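Local coordinates for protein blue-light-activated histidine kinase 2 (Erythrobacter litoralis HTCC2594, PDB 4R38) that senses blue light through a flavin-binding LOV domain, the part present here, and acts as a histidine kinase involved in light-increased bacterial virulence, at residues A[28-33]-A[116-121]. Sequence-based numbering, arbitrary orientation.
Sequences IADISQ and KCRYFV. With RBF (riboflavin), chain E.
Arg118 reaches across to Asp30 where two antiparallel strands part into loops. From CB its chain leaves with CG anti to the backbone N (chi1 172°) and runs extended to NE. Arg118 CG passes Asp30 OD1 at 3.4 Å and also lies over one face of the Tyr119 ring, toward the rim. CD lies near Ser32 OG. Arg118 NE and NH2 then form a side-on salt bridge to Asp30, both hydrogen-bonding to OD2, at 3.0 and 2.9 Å respectively; these bonds are bent, and the carboxylate and guanidinium planes stand 70° apart. At the tip, Ser32 OG sits over the centre of the guanidinium, 3.1 Å from Arg118 CZ, without hydrogen-bonding to it.

Its own segment also fixes the carboxylate. OD1 accepts from Ser32 OG and from Ser32 N, the latter forming an Asx turn within the type I turn 30-33, while Gln33 NE2 meets OD2 from above the carboxylate plane in a nearly straight bond (175°). Ile31 N bonds to Arg118 O, and Ile31 CD1 touches both Cys117 SG and the Phe120 ring, 3.5 Å from Phe120 CD2; that sulfur is disulfide-bonded to Cys84.

Further along, Ala29 and Phe120 form a hydrogen-bonded pair, Ala29 N to Phe120 O 2.9 Å and Phe120 N to Ala29 O 3.0 Å. Ala29 CB and Phe120 CB face the riboflavin dimethyl end, Ala29 CB lying 3.9 Å from RBF C7M. Pairing of the first and last strands at the centre of a five-stranded antiparallel sheet, beside the flavin, is characteristic of the PAS fold of LOV photoreceptor domains.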
# COMPACT_ATOMS: atom_id res chain seq x y z
N ILE A 28 3.47 -4.28 -4.76
CA ILE A 28 3.36 -5.68 -4.37
C ILE A 28 4.20 -5.81 -3.11
O ILE A 28 5.30 -5.25 -3.07
CB ILE A 28 3.92 -6.63 -5.44
CG1 ILE A 28 3.12 -6.52 -6.76
CG2 ILE A 28 3.92 -8.09 -4.97
CD1 ILE A 28 3.77 -7.20 -7.92
N ALA A 29 3.69 -6.52 -2.11
CA ALA A 29 4.39 -6.73 -0.84
C ALA A 29 4.56 -8.21 -0.60
O ALA A 29 3.69 -8.98 -0.96
CB ALA A 29 3.61 -6.13 0.30
N ASP A 30 5.67 -8.61 0.03
CA ASP A 30 5.86 -9.99 0.43
C ASP A 30 5.43 -10.05 1.89
O ASP A 30 6.19 -9.65 2.79
CB ASP A 30 7.32 -10.39 0.25
CG ASP A 30 7.57 -11.88 0.56
OD1 ASP A 30 6.79 -12.44 1.36
OD2 ASP A 30 8.53 -12.48 -0.00
N ILE A 31 4.19 -10.46 2.13
CA ILE A 31 3.63 -10.42 3.48
C ILE A 31 4.06 -11.60 4.35
O ILE A 31 3.65 -11.69 5.51
CB ILE A 31 2.07 -10.28 3.49
CG1 ILE A 31 1.39 -11.50 2.90
CG2 ILE A 31 1.66 -8.97 2.77
CD1 ILE A 31 -0.07 -11.61 3.27
N SER A 32 4.91 -12.46 3.82
CA SER A 32 5.46 -13.53 4.63
C SER A 32 6.75 -13.03 5.29
O SER A 32 7.20 -13.62 6.26
CB SER A 32 5.73 -14.77 3.76
OG SER A 32 6.95 -14.63 3.07
N GLN A 33 7.34 -11.96 4.77
CA GLN A 33 8.56 -11.39 5.36
C GLN A 33 8.25 -10.44 6.51
O GLN A 33 7.20 -9.80 6.54
CB GLN A 33 9.39 -10.62 4.34
CG GLN A 33 10.09 -11.51 3.32
CD GLN A 33 11.00 -10.72 2.40
OE1 GLN A 33 11.89 -10.00 2.87
NE2 GLN A 33 10.79 -10.84 1.10
N LYS A 116 -0.45 -20.55 1.00
CA LYS A 116 0.52 -19.88 1.87
C LYS A 116 0.36 -18.35 1.86
O LYS A 116 0.91 -17.67 2.72
CB LYS A 116 1.95 -20.26 1.48
CG LYS A 116 2.28 -21.76 1.65
CD LYS A 116 2.08 -22.21 3.10
CE LYS A 116 2.49 -23.66 3.32
NZ LYS A 116 2.18 -24.10 4.72
N CYS A 117 -0.39 -17.85 0.87
CA CYS A 117 -0.67 -16.41 0.71
C CYS A 117 0.51 -15.48 0.98
O CYS A 117 0.51 -14.68 1.92
CB CYS A 117 -1.85 -16.01 1.58
SG CYS A 117 -2.36 -14.28 1.37
N ARG A 118 1.51 -15.57 0.13
CA ARG A 118 2.77 -14.89 0.36
C ARG A 118 2.77 -13.44 -0.11
O ARG A 118 3.43 -12.61 0.48
CB ARG A 118 3.87 -15.66 -0.37
CG ARG A 118 5.20 -14.96 -0.37
CD ARG A 118 6.30 -15.92 -0.78
NE ARG A 118 7.54 -15.32 -0.33
CZ ARG A 118 8.34 -15.81 0.60
NH1 ARG A 118 8.14 -17.03 1.13
NH2 ARG A 118 9.41 -15.11 0.93
N TYR A 119 2.08 -13.16 -1.20
CA TYR A 119 2.15 -11.84 -1.81
C TYR A 119 0.81 -11.13 -1.82
O TYR A 119 -0.24 -11.75 -2.03
CB TYR A 119 2.63 -11.97 -3.26
CG TYR A 119 4.00 -12.60 -3.42
CD1 TYR A 119 5.17 -11.86 -3.22
CD2 TYR A 119 4.12 -13.95 -3.72
CE1 TYR A 119 6.42 -12.45 -3.39
CE2 TYR A 119 5.35 -14.53 -3.89
CZ TYR A 119 6.50 -13.79 -3.70
OH TYR A 119 7.73 -14.41 -3.86
N PHE A 120 0.87 -9.83 -1.63
CA PHE A 120 -0.31 -8.98 -1.68
C PHE A 120 -0.02 -7.95 -2.74
O PHE A 120 1.10 -7.46 -2.84
CB PHE A 120 -0.55 -8.30 -0.33
CG PHE A 120 -1.80 -8.78 0.38
CD1 PHE A 120 -2.80 -7.88 0.71
CD2 PHE A 120 -1.96 -10.10 0.72
CE1 PHE A 120 -3.94 -8.32 1.35
CE2 PHE A 120 -3.11 -10.54 1.36
CZ PHE A 120 -4.09 -9.64 1.68
N VAL A 121 -1.04 -7.61 -3.52
CA VAL A 121 -0.95 -6.54 -4.49
C VAL A 121 -1.97 -5.49 -4.13
O VAL A 121 -3.04 -5.82 -3.60
CB VAL A 121 -1.23 -7.05 -5.96
CG1 VAL A 121 -2.62 -7.66 -6.09
CG2 VAL A 121 -1.04 -5.93 -6.98
N1 RBF E . -1.05 1.82 3.46
C2 RBF E . -1.08 3.14 3.15
O2 RBF E . -1.21 3.97 4.04
N3 RBF E . -0.98 3.52 1.84
C4 RBF E . -0.75 2.64 0.85
O4 RBF E . -0.65 3.02 -0.34
C4A RBF E . -0.63 1.26 1.15
N5 RBF E . -0.36 0.31 0.21
C5A RBF E . -0.25 -0.98 0.55
C6 RBF E . 0.02 -2.00 -0.41
C7 RBF E . 0.14 -3.34 -0.05
C7M RBF E . 0.43 -4.35 -1.19
C8 RBF E . -0.02 -3.71 1.29
C8M RBF E . 0.07 -5.15 1.80
C9 RBF E . -0.29 -2.75 2.22
C9A RBF E . -0.42 -1.37 1.90
N10 RBF E . -0.67 -0.43 2.89
C10 RBF E . -0.78 0.90 2.53
C1' RBF E . -0.93 -0.79 4.29
C2' RBF E . 0.26 -0.78 5.24
O2' RBF E . 1.34 -1.29 4.58
C3' RBF E . -0.08 -1.65 6.46
O3' RBF E . -0.26 -2.98 6.06
C4' RBF E . -1.37 -1.19 7.14
O4' RBF E . -1.26 0.14 7.59
C5' RBF E . -1.71 -2.09 8.32
O5' RBF E . -0.64 -2.09 9.25